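Local structure of septation protein imp2 (Schizosaccharomyces pombe, 5C1F) at residues Lys6-Asn10 with Cys208-Gln212; Leu95-Val100 with Thr228-Leu232; Val125-Lys129 with Ser196-Trp200; Lys132-Leu136 with Ala189-Val193; Leu146-Val150 with Thr175-Ile179. The protein binds membrane phospholipids through its F-BAR domain, links the cytoskeleton to the membrane, is required for normal septation and takes part in medial ring disassembly in fission yeast. One frame throughout, in Å; residues are numbered along the deposited sequence. Where two conformers were deposited one is given.

Contact 1 (Lys6-Asn10 with Cys208-Gln212); sequences KSFSN and CDKLQ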
# COMPACT_ATOMS: atom_id res chain seq x y z
N LYS A 6 27.68 -2.77 -38.18
CA LYS A 6 26.30 -2.34 -38.04
C LYS A 6 26.17 -1.25 -36.98
O LYS A 6 25.77 -1.52 -35.85
CB LYS A 6 25.40 -3.52 -37.68
CG LYS A 6 23.97 -3.40 -38.15
CD LYS A 6 23.81 -3.96 -39.55
CE LYS A 6 22.34 -4.12 -39.92
NZ LYS A 6 22.15 -4.82 -41.22
N SER A 7 26.50 -0.01 -37.35
CA SER A 7 26.53 1.09 -36.39
C SER A 7 25.89 2.36 -36.95
O SER A 7 25.56 2.42 -38.14
CB SER A 7 27.96 1.39 -35.97
OG SER A 7 28.76 1.75 -37.08
N PHE A 8 25.72 3.36 -36.10
CA PHE A 8 25.19 4.66 -36.52
C PHE A 8 26.09 5.31 -37.57
O PHE A 8 25.62 6.07 -38.41
CB PHE A 8 25.04 5.61 -35.32
CG PHE A 8 23.85 5.32 -34.44
CD1 PHE A 8 23.19 4.10 -34.49
CD2 PHE A 8 23.38 6.29 -33.56
CE1 PHE A 8 22.10 3.85 -33.68
CE2 PHE A 8 22.29 6.04 -32.75
CZ PHE A 8 21.65 4.82 -32.81
N SER A 9 27.38 5.00 -37.50
CA SER A 9 28.37 5.57 -38.40
C SER A 9 28.09 5.25 -39.86
O SER A 9 28.30 6.09 -40.73
CB SER A 9 29.77 5.06 -38.03
OG SER A 9 30.10 5.39 -36.69
N ASN A 10 27.62 4.03 -40.12
CA ASN A 10 27.49 3.55 -41.48
C ASN A 10 26.06 3.55 -42.01
O ASN A 10 25.83 3.22 -43.17
CB ASN A 10 28.05 2.13 -41.59
CG ASN A 10 29.54 2.08 -41.33
OD1 ASN A 10 30.25 3.07 -41.51
ND2 ASN A 10 30.03 0.91 -40.92
N CYS A 208 28.12 10.33 -34.63
CA CYS A 208 27.30 9.12 -34.70
C CYS A 208 27.71 8.12 -33.63
O CYS A 208 26.86 7.45 -33.04
CB CYS A 208 27.39 8.48 -36.08
SG CYS A 208 26.39 9.31 -37.34
N ASP A 209 29.02 8.00 -33.39
CA ASP A 209 29.52 7.13 -32.34
C ASP A 209 28.98 7.56 -30.98
O ASP A 209 28.51 6.74 -30.20
CB ASP A 209 31.06 7.12 -32.32
CG ASP A 209 31.64 6.21 -33.39
OD1 ASP A 209 30.97 5.22 -33.78
OD2 ASP A 209 32.78 6.47 -33.84
N LYS A 210 29.06 8.86 -30.71
CA LYS A 210 28.57 9.42 -29.45
C LYS A 210 27.05 9.28 -29.33
O LYS A 210 26.53 9.04 -28.24
CB LYS A 210 28.97 10.89 -29.32
CG LYS A 210 30.46 11.11 -29.19
CD LYS A 210 30.79 12.58 -29.02
CE LYS A 210 32.29 12.80 -28.93
NZ LYS A 210 32.65 14.25 -28.94
N LEU A 211 26.35 9.44 -30.45
CA LEU A 211 24.90 9.31 -30.46
C LEU A 211 24.48 7.86 -30.24
O LEU A 211 23.45 7.59 -29.64
CB LEU A 211 24.32 9.85 -31.77
CG LEU A 211 24.35 11.37 -31.89
CD1 LEU A 211 23.83 11.82 -33.25
CD2 LEU A 211 23.53 12.00 -30.78
N GLN A 212 25.30 6.93 -30.74
CA GLN A 212 25.03 5.51 -30.52
C GLN A 212 25.29 5.13 -29.07
O GLN A 212 24.59 4.30 -28.50
CB GLN A 212 25.87 4.65 -31.46
CG GLN A 212 25.59 3.16 -31.33
CD GLN A 212 26.32 2.34 -32.37
OE1 GLN A 212 26.84 2.88 -33.34
NE2 GLN A 212 26.35 1.02 -32.17
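A hydrogen bond joins the two segments: the backbone N of Phe-8 donates to Gln-212 OE1 at 3.0 Å, nearly linear. The trans chi1 and chi2 of Gln-212 extend its side chain to reach this amide. Its NE2 bonds instead to Glu-216, one turn further along helix 162-252. Ser-9 OG lies 3.0 Å from Asp-209 OD1. Asp-209 OD1 forms a salt bridge with Arg-301 of the second subunit.

The apolar part centres on Phe-8. Gln-212 CB sits over the face of the Phe-8 ring, 3.8 Å from the centroid, in a CH-pi contact. Phe-8 CB meets Cys-208 CB at 3.8 Å, and Phe-8 CD2 meets Leu-211 CB at 4.1 Å. Leu-23 of helix 18-59 and Ile-264 of the second subunit also pack on Phe-8.

Gln-212 thus serves both chemistries, with its methylene on the ring and its amide oxygen on the backbone. The N-terminal segment of the F-BAR domain is held to the long helix by a buried aromatic and a directional polar bond.

Contact 2 (Leu95-Val100 with Thr228-Leu232); sequences LLQDDV and TFTLL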
# COMPACT_ATOMS: atom_id res chain seq x y z
N LEU A 95 12.45 5.53 -1.43
CA LEU A 95 13.38 4.98 -2.40
C LEU A 95 12.77 4.99 -3.81
O LEU A 95 13.49 5.17 -4.80
CB LEU A 95 13.79 3.56 -2.01
CG LEU A 95 14.59 3.44 -0.70
CD1 LEU A 95 14.76 1.99 -0.28
CD2 LEU A 95 15.95 4.12 -0.83
N LEU A 96 11.46 4.80 -3.90
CA LEU A 96 10.77 4.88 -5.18
C LEU A 96 10.93 6.28 -5.77
O LEU A 96 11.03 6.45 -6.99
CB LEU A 96 9.29 4.53 -5.04
CG LEU A 96 8.92 3.05 -4.91
CD1 LEU A 96 7.42 2.88 -4.72
CD2 LEU A 96 9.40 2.25 -6.11
N GLN A 97 10.96 7.28 -4.90
CA GLN A 97 11.13 8.66 -5.34
C GLN A 97 12.59 8.94 -5.71
O GLN A 97 12.87 9.48 -6.78
CB GLN A 97 10.65 9.64 -4.27
CG GLN A 97 9.16 9.93 -4.38
CD GLN A 97 8.54 10.39 -3.08
OE1 GLN A 97 9.24 10.63 -2.09
NE2 GLN A 97 7.22 10.52 -3.07
N ASP A 98 13.51 8.56 -4.83
CA ASP A 98 14.92 8.90 -5.01
C ASP A 98 15.64 8.03 -6.04
O ASP A 98 16.39 8.55 -6.87
CB ASP A 98 15.65 8.82 -3.67
CG ASP A 98 15.11 9.80 -2.65
OD1 ASP A 98 14.59 10.85 -3.06
OD2 ASP A 98 15.19 9.51 -1.43
N ASP A 99 15.41 6.72 -5.99
CA ASP A 99 16.16 5.80 -6.84
C ASP A 99 15.45 5.46 -8.15
O ASP A 99 16.09 5.01 -9.11
CB ASP A 99 16.46 4.50 -6.09
CG ASP A 99 17.33 4.72 -4.87
OD1 ASP A 99 17.98 5.79 -4.79
OD2 ASP A 99 17.37 3.83 -4.01
N VAL A 100 14.14 5.67 -8.21
CA VAL A 100 13.41 5.36 -9.42
C VAL A 100 12.95 6.64 -10.13
O VAL A 100 13.49 6.98 -11.18
CB VAL A 100 12.20 4.45 -9.13
CG1 VAL A 100 11.52 4.04 -10.43
CG2 VAL A 100 12.65 3.22 -8.37
N THR A 228 15.35 -1.93 -10.69
CA THR A 228 15.40 -1.37 -9.34
C THR A 228 14.00 -1.30 -8.74
O THR A 228 13.80 -1.62 -7.56
CB THR A 228 16.05 0.03 -9.33
OG1 THR A 228 17.44 -0.09 -9.68
CG2 THR A 228 15.95 0.68 -7.96
N PHE A 229 13.03 -0.91 -9.56
CA PHE A 229 11.63 -0.85 -9.13
C PHE A 229 11.15 -2.19 -8.58
O PHE A 229 10.52 -2.24 -7.52
CB PHE A 229 10.75 -0.39 -10.29
CG PHE A 229 9.27 -0.50 -10.01
CD1 PHE A 229 8.67 0.30 -9.05
CD2 PHE A 229 8.48 -1.38 -10.73
CE1 PHE A 229 7.32 0.21 -8.79
CE2 PHE A 229 7.12 -1.48 -10.48
CZ PHE A 229 6.54 -0.68 -9.51
N THR A 230 11.45 -3.28 -9.29
CA THR A 230 11.03 -4.61 -8.85
C THR A 230 11.75 -5.06 -7.58
O THR A 230 11.19 -5.77 -6.75
CB THR A 230 11.25 -5.68 -9.93
OG1 THR A 230 12.66 -5.94 -10.08
CG2 THR A 230 10.67 -5.23 -11.26
N LEU A 231 13.01 -4.65 -7.45
CA LEU A 231 13.80 -4.99 -6.27
C LEU A 231 13.21 -4.34 -5.04
O LEU A 231 13.11 -4.95 -3.97
CB LEU A 231 15.25 -4.57 -6.45
CG LEU A 231 16.07 -5.32 -7.49
CD1 LEU A 231 17.51 -4.85 -7.47
CD2 LEU A 231 15.99 -6.82 -7.24
N LEU A 232 12.81 -3.08 -5.19
CA LEU A 232 12.18 -2.32 -4.11
C LEU A 232 10.85 -2.94 -3.68
O LEU A 232 10.58 -3.03 -2.48
CB LEU A 232 11.98 -0.87 -4.53
CG LEU A 232 13.27 -0.06 -4.66
CD1 LEU A 232 12.99 1.36 -5.15
CD2 LEU A 232 14.01 -0.04 -3.32
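Leu-232 is the residue most covered by the facing segment. Its mt rotamer carries CD1 to 3.8 Å from Leu-96 CD2 and 3.7 Å from Val-100 CG2. Its CD2 meets Leu-95 CD1 at 3.7 Å. Leu-95 and Leu-96 are also mt. The CA-to-CB bond of Leu-96 points sideways, but CD2 still reaches Phe-229 CD1 at 3.6 Å and touches the ring at its edge. Phe-229 has a trans chi1, and its ring also meets Tyr-41 of helix 18-59.

These are helices 69-155 and 162-252 of the F-BAR helical bundle. They run antiparallel at 156°, with the local axes 10.4 Å apart. Residues 96-100 form a wider pi-type turn, in which Val-100 N bonds only weakly to Leu-96 O at 3.4 Å. Val-100 has a trans chi1 and places CG2 4.2 Å from Thr-228 CG2.

Thr-228 is in the m rotamer. Its methyl faces helix 69-155, with CG2 4.3 Å from Asp-99 CB, while OG1 bonds to the Ser-224 carbonyl. Val-82 of the second subunit packs on Phe-229.

Contact 3 (Val125-Lys129 with Ser196-Trp200); sequences VHKDK and SYARW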
# COMPACT_ATOMS: atom_id res chain seq x y z
N VAL A 125 29.93 22.70 -37.88
CA VAL A 125 30.50 21.99 -39.01
C VAL A 125 29.49 21.89 -40.15
O VAL A 125 29.83 22.10 -41.31
CB VAL A 125 30.96 20.57 -38.61
CG1 VAL A 125 31.48 19.81 -39.81
CG2 VAL A 125 32.02 20.65 -37.52
N HIS A 126 28.25 21.59 -39.79
CA HIS A 126 27.18 21.47 -40.77
C HIS A 126 26.86 22.81 -41.43
O HIS A 126 26.62 22.86 -42.64
CB HIS A 126 25.92 20.89 -40.11
CG HIS A 126 24.86 20.49 -41.08
ND1 HIS A 126 23.69 21.20 -41.25
CD2 HIS A 126 24.79 19.44 -41.94
CE1 HIS A 126 22.95 20.61 -42.16
NE2 HIS A 126 23.59 19.54 -42.60
N LYS A 127 26.85 23.88 -40.65
CA LYS A 127 26.59 25.21 -41.18
C LYS A 127 27.67 25.64 -42.16
O LYS A 127 27.39 26.27 -43.18
CB LYS A 127 26.47 26.24 -40.05
CG LYS A 127 25.08 26.33 -39.43
CD LYS A 127 25.01 27.45 -38.40
CE LYS A 127 23.61 27.61 -37.82
NZ LYS A 127 23.18 26.38 -37.10
N ASP A 128 28.92 25.29 -41.84
CA ASP A 128 30.04 25.61 -42.72
C ASP A 128 29.95 24.80 -44.01
O ASP A 128 30.27 25.31 -45.08
CB ASP A 128 31.37 25.34 -42.01
CG ASP A 128 32.57 25.77 -42.84
OD1 ASP A 128 32.88 26.98 -42.86
OD2 ASP A 128 33.21 24.90 -43.47
N LYS A 129 29.51 23.55 -43.90
CA LYS A 129 29.35 22.69 -45.06
C LYS A 129 28.34 23.27 -46.04
O LYS A 129 28.59 23.33 -47.24
CB LYS A 129 28.92 21.28 -44.64
CG LYS A 129 28.66 20.34 -45.81
CD LYS A 129 27.85 19.13 -45.37
CE LYS A 129 27.41 18.30 -46.56
NZ LYS A 129 26.44 17.23 -46.18
N SER A 196 35.57 20.89 -46.68
CA SER A 196 34.46 20.96 -45.74
C SER A 196 33.72 19.63 -45.66
O SER A 196 33.34 19.19 -44.57
CB SER A 196 33.51 22.08 -46.14
OG SER A 196 32.51 22.28 -45.15
N TYR A 197 33.52 18.99 -46.81
CA TYR A 197 32.90 17.67 -46.87
C TYR A 197 33.76 16.62 -46.17
O TYR A 197 33.24 15.73 -45.50
CB TYR A 197 32.64 17.25 -48.32
CG TYR A 197 31.27 17.62 -48.84
CD1 TYR A 197 30.86 18.95 -48.88
CD2 TYR A 197 30.39 16.65 -49.29
CE1 TYR A 197 29.61 19.29 -49.36
CE2 TYR A 197 29.14 16.98 -49.78
CZ TYR A 197 28.75 18.30 -49.81
OH TYR A 197 27.51 18.64 -50.29
N ALA A 198 35.07 16.72 -46.36
CA ALA A 198 36.00 15.80 -45.72
C ALA A 198 35.92 15.94 -44.21
O ALA A 198 35.90 14.95 -43.48
CB ALA A 198 37.42 16.05 -46.20
N ARG A 199 35.88 17.18 -43.74
CA ARG A 199 35.76 17.45 -42.31
C ARG A 199 34.40 17.01 -41.79
O ARG A 199 34.29 16.51 -40.67
CB ARG A 199 35.99 18.94 -42.02
CG ARG A 199 37.42 19.40 -42.25
CD ARG A 199 37.67 20.77 -41.63
NE ARG A 199 36.76 21.78 -42.16
CZ ARG A 199 37.04 22.59 -43.17
NH1 ARG A 199 38.22 22.51 -43.78
NH2 ARG A 199 36.14 23.47 -43.58
N TRP A 200 33.37 17.19 -42.62
CA TRP A 200 32.02 16.81 -42.25
C TRP A 200 31.88 15.30 -42.06
O TRP A 200 31.26 14.84 -41.10
CB TRP A 200 31.02 17.29 -43.31
CG TRP A 200 29.70 16.61 -43.19
CD1 TRP A 200 29.18 15.67 -44.03
CD2 TRP A 200 28.73 16.80 -42.16
NE1 TRP A 200 27.94 15.27 -43.59
CE2 TRP A 200 27.64 15.95 -42.44
CE3 TRP A 200 28.67 17.62 -41.02
CZ2 TRP A 200 26.51 15.89 -41.63
CZ3 TRP A 200 27.54 17.56 -40.22
CH2 TRP A 200 26.48 16.70 -40.53
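Asp-128 OD2 takes two partners on helix 162-252. It forms a salt bridge with Arg-199 NH2 at 3.3 Å, whose hydrogen bond is weak. It also accepts a hydrogen bond from Ser-196 OG at 3.2 Å. Asp-17 forms a salt bridge with Lys-129 NZ and a hydrogen bond with His-126 NE2.

Lys-129 runs fully extended between two aromatic rings. Its NZ lies over the five-membered ring of Trp-200, 4.0 Å from the centroid, in a cation-pi contact. In a second, Lys-129 NZ is 4.8 Å from the Tyr-197 ring centroid, off-centre. The methylenes add CH-pi contacts: Lys-129 CE is 3.8 Å from the Tyr-197 centroid and Lys-129 CD is 3.9 Å from that of the Trp-200 five-membered ring.

Further out, His-126 CD2 packs over the Trp-200 face, 3.5 Å from CH2. Val-125 CG1 meets the indole edge at CE3, 3.8 Å away.

The local axes lie 9.4 Å apart at 154°. This is antiparallel side-by-side packing of helices 69-155 and 162-252, two long helices of the F-BAR helical bundle.

Contact 4 (Lys132-Leu136 with Ala189-Val193); sequences KHQAL and AVAAV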
# COMPACT_ATOMS: atom_id res chain seq x y z
N LYS A 132 29.81 26.68 -47.58
CA LYS A 132 30.72 26.50 -48.70
C LYS A 132 29.95 26.07 -49.95
O LYS A 132 30.22 26.54 -51.05
CB LYS A 132 31.80 25.46 -48.38
CG LYS A 132 32.63 25.76 -47.14
CD LYS A 132 33.18 27.18 -47.13
CE LYS A 132 33.99 27.43 -45.87
NZ LYS A 132 34.20 28.88 -45.62
N HIS A 133 28.98 25.17 -49.77
CA HIS A 133 28.21 24.64 -50.89
C HIS A 133 27.44 25.75 -51.61
O HIS A 133 27.36 25.75 -52.84
CB HIS A 133 27.25 23.55 -50.43
CG HIS A 133 26.66 22.75 -51.55
ND1 HIS A 133 25.53 23.14 -52.24
CD2 HIS A 133 27.05 21.59 -52.12
CE1 HIS A 133 25.25 22.26 -53.17
NE2 HIS A 133 26.16 21.30 -53.12
N GLN A 134 26.88 26.68 -50.85
CA GLN A 134 26.23 27.85 -51.42
C GLN A 134 27.22 28.68 -52.22
O GLN A 134 26.92 29.13 -53.33
CB GLN A 134 25.59 28.71 -50.33
CG GLN A 134 24.41 28.08 -49.64
CD GLN A 134 23.95 28.87 -48.43
OE1 GLN A 134 24.15 28.44 -47.29
NE2 GLN A 134 23.33 30.02 -48.67
N ALA A 135 28.41 28.87 -51.66
CA ALA A 135 29.46 29.64 -52.31
C ALA A 135 29.91 28.95 -53.59
O ALA A 135 30.27 29.61 -54.57
CB ALA A 135 30.65 29.84 -51.38
N LEU A 136 29.88 27.62 -53.58
CA LEU A 136 30.25 26.85 -54.76
C LEU A 136 29.25 27.04 -55.89
O LEU A 136 29.63 27.24 -57.04
CB LEU A 136 30.37 25.37 -54.41
CG LEU A 136 30.64 24.44 -55.59
CD1 LEU A 136 31.88 24.89 -56.34
CD2 LEU A 136 30.80 23.01 -55.11
N ALA A 189 36.33 27.51 -54.92
CA ALA A 189 35.09 27.10 -54.28
C ALA A 189 34.98 25.59 -54.25
O ALA A 189 34.53 25.01 -53.25
CB ALA A 189 33.89 27.71 -54.99
N VAL A 190 35.38 24.94 -55.34
CA VAL A 190 35.43 23.49 -55.40
C VAL A 190 36.37 22.93 -54.33
O VAL A 190 36.03 21.98 -53.63
CB VAL A 190 35.87 22.99 -56.79
CG1 VAL A 190 36.06 21.48 -56.80
CG2 VAL A 190 34.86 23.41 -57.85
N ALA A 191 37.55 23.53 -54.21
CA ALA A 191 38.54 23.07 -53.25
C ALA A 191 38.04 23.22 -51.81
O ALA A 191 38.18 22.30 -51.00
CB ALA A 191 39.85 23.84 -53.43
N ALA A 192 37.44 24.37 -51.51
CA ALA A 192 36.97 24.66 -50.16
C ALA A 192 35.81 23.75 -49.74
O ALA A 192 35.73 23.33 -48.59
CB ALA A 192 36.57 26.12 -50.05
N VAL A 193 34.92 23.44 -50.68
CA VAL A 193 33.80 22.55 -50.41
C VAL A 193 34.29 21.12 -50.19
O VAL A 193 33.71 20.37 -49.39
CB VAL A 193 32.76 22.58 -51.55
CG1 VAL A 193 31.69 21.52 -51.35
CG2 VAL A 193 32.11 23.95 -51.63
O HOH W 1 33.37 26.94 -51.43
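Both segments are regular helix and run antiparallel. Their local axes make an angle of 161° and approach to 8.8 Å. Lys-132 CA lies 5.3 Å from Val-193 CA, and Leu-136 CA lies 4.9 Å from Ala-189 CA. The small Ala-189 side chain suits this close approach. One water joins the two backbones. It donates to Lys-132 O at 3.2 Å and to Ala-189 O at 2.9 Å.

Leu-136 and Val-193 are the two most covered residues. Leu-136 CD1 touches Ala-189 CB and Val-190 CG2, each at 3.7 Å. Leu-136 CB meets Val-193 CG2 at 3.6 Å. The same CG2 lies 3.3 Å from Lys-132 O and 3.6 Å from Lys-132 CB. Lys-132 CB points toward helix 162-252, but the side chain then turns off, and its NZ makes a weak, long ion pair with Asp-128. Pro-277 of the second subunit packs on Leu-136, Val-190, Val-193 and His-133.

Small and branched apolar side chains thus let helices 69-155 and 162-252 of the F-BAR domain pack closely. The direct side-chain contacts are apolar, and a water supplies the polar link by donating to two carbonyls already accepting helix bonds.

Contact 5 (Leu146-Val150 with Thr175-Ile179); sequences LCKKV and TQNAI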
# COMPACT_ATOMS: atom_id res chain seq x y z
N LEU A 146 28.93 33.28 -67.67
CA LEU A 146 29.96 34.06 -68.36
C LEU A 146 30.36 33.35 -69.65
O LEU A 146 30.50 33.98 -70.69
CB LEU A 146 31.19 34.27 -67.47
CG LEU A 146 31.11 35.47 -66.52
CD1 LEU A 146 32.40 35.61 -65.72
CD2 LEU A 146 30.82 36.75 -67.29
N CYS A 147 30.53 32.03 -69.56
CA CYS A 147 30.81 31.22 -70.75
C CYS A 147 29.65 31.29 -71.72
O CYS A 147 29.82 31.24 -72.93
CB CYS A 147 31.10 29.77 -70.36
SG CYS A 147 32.55 29.55 -69.31
N LYS A 148 28.45 31.40 -71.16
CA LYS A 148 27.23 31.44 -71.96
C LYS A 148 27.13 32.75 -72.75
O LYS A 148 26.59 32.77 -73.85
CB LYS A 148 26.01 31.26 -71.06
CG LYS A 148 24.88 30.48 -71.70
CD LYS A 148 23.72 30.28 -70.74
CE LYS A 148 22.57 29.56 -71.41
NZ LYS A 148 21.35 29.54 -70.56
N LYS A 149 27.64 33.83 -72.18
CA LYS A 149 27.64 35.12 -72.86
C LYS A 149 28.67 35.14 -73.99
O LYS A 149 28.42 35.70 -75.05
CB LYS A 149 27.91 36.26 -71.88
CG LYS A 149 26.69 36.70 -71.11
CD LYS A 149 27.05 37.72 -70.05
CE LYS A 149 27.80 38.90 -70.65
NZ LYS A 149 28.24 39.85 -69.60
N VAL A 150 29.83 34.52 -73.74
CA VAL A 150 30.85 34.39 -74.76
C VAL A 150 30.28 33.67 -75.98
O VAL A 150 30.43 34.12 -77.11
CB VAL A 150 32.08 33.62 -74.25
CG1 VAL A 150 33.01 33.26 -75.40
CG2 VAL A 150 32.82 34.44 -73.19
N THR A 175 34.35 39.99 -71.60
CA THR A 175 33.78 38.79 -70.97
C THR A 175 34.80 37.66 -70.92
O THR A 175 34.82 36.87 -69.98
CB THR A 175 32.51 38.32 -71.72
OG1 THR A 175 31.58 39.41 -71.81
CG2 THR A 175 31.85 37.16 -70.99
N GLN A 176 35.64 37.57 -71.95
CA GLN A 176 36.68 36.55 -72.01
C GLN A 176 37.74 36.75 -70.94
O GLN A 176 38.25 35.79 -70.36
CB GLN A 176 37.33 36.52 -73.40
CG GLN A 176 36.47 35.88 -74.47
CD GLN A 176 37.07 35.99 -75.86
OE1 GLN A 176 37.78 36.95 -76.17
NE2 GLN A 176 36.77 35.02 -76.72
N ASN A 177 38.08 38.01 -70.66
CA ASN A 177 39.08 38.33 -69.64
C ASN A 177 38.53 38.09 -68.24
O ASN A 177 39.30 37.97 -67.28
CB ASN A 177 39.56 39.77 -69.79
CG ASN A 177 40.27 40.02 -71.10
OD1 ASN A 177 40.76 39.08 -71.74
ND2 ASN A 177 40.34 41.28 -71.52
N ALA A 178 37.21 38.02 -68.12
CA ALA A 178 36.56 37.77 -66.85
C ALA A 178 36.54 36.28 -66.53
O ALA A 178 36.38 35.88 -65.38
CB ALA A 178 35.14 38.32 -66.85
N ILE A 179 36.70 35.46 -67.57
CA ILE A 179 36.66 34.00 -67.43
C ILE A 179 37.76 33.49 -66.51
O ILE A 179 37.52 32.65 -65.64
CB ILE A 179 36.79 33.30 -68.80
CG1 ILE A 179 35.58 33.62 -69.68
CG2 ILE A 179 36.93 31.80 -68.63
CD1 ILE A 179 34.29 33.02 -69.18
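Leu-146 lies across Thr-175, Ala-178 and Ile-179 of the facing helix. Its CB meets Ile-179 CD1 at 3.8 Å, and its CD1 meets Ala-178 CB at 4.0 Å. Its CD2 is 3.9 Å from Thr-175 CG2. That methyl also approaches the backbone, with Thr-175 CG2 3.5 Å from Leu-146 O.

One turn on, Val-150 packs on the same Thr-175 methyl: its CG2 is 3.6 Å from Thr-175 CG2 and 4.1 Å from Gln-176 CG. Thr-175 therefore presents its methyl to both Leu-146 and Val-150. Its OG1 is bonded to the Lys-171 carbonyl, within its own helix. The m rotamer of Thr-175 allows both roles.

Ile-179 has its CA-to-CB bond sideways, but CD1 extends across to Cys-147 SG at 3.9 Å. Cys-147 is also covered by Tyr-283 of the second subunit. To one side, the aliphatic part of Lys-149 passes Thr-175, with CE 4.0 Å from OG1.

The local axes are 9.4 Å apart and inclined at 148°. Val-150 and Thr-175 have the nearest CA atoms, 6.5 Å apart. The contact lies far out from the centre of the chain, near the turn between helices 69-155 and 162-252. It belongs to the antiparallel helical hairpin formed by these two helices, in the distal part of the elongated F-BAR fold.

From the N terminus, residues 6-10 meet helix 162-252 in contact 1, closing a loop that spans helices 18-59 and 69-155. Contact 2 starts within that loop, at 95-100, but ends beyond it, at 228-232, so the two cross. Contacts 3, 4 and 5 nest successively within both loops, as helix 69-155 runs out to its turn and helix 162-252 returns. Contacts 3 and 4 are neighbours: Tyr-197 OH lies 3.5 Å from His-133 CD2. Contact 5 is about 21 Å from contact 4 between centres. Contacts 2 to 5 pair the same two helices along the F-BAR domain, from near the chain's centre to its distal end. Contact 1 adds the N-terminal segment.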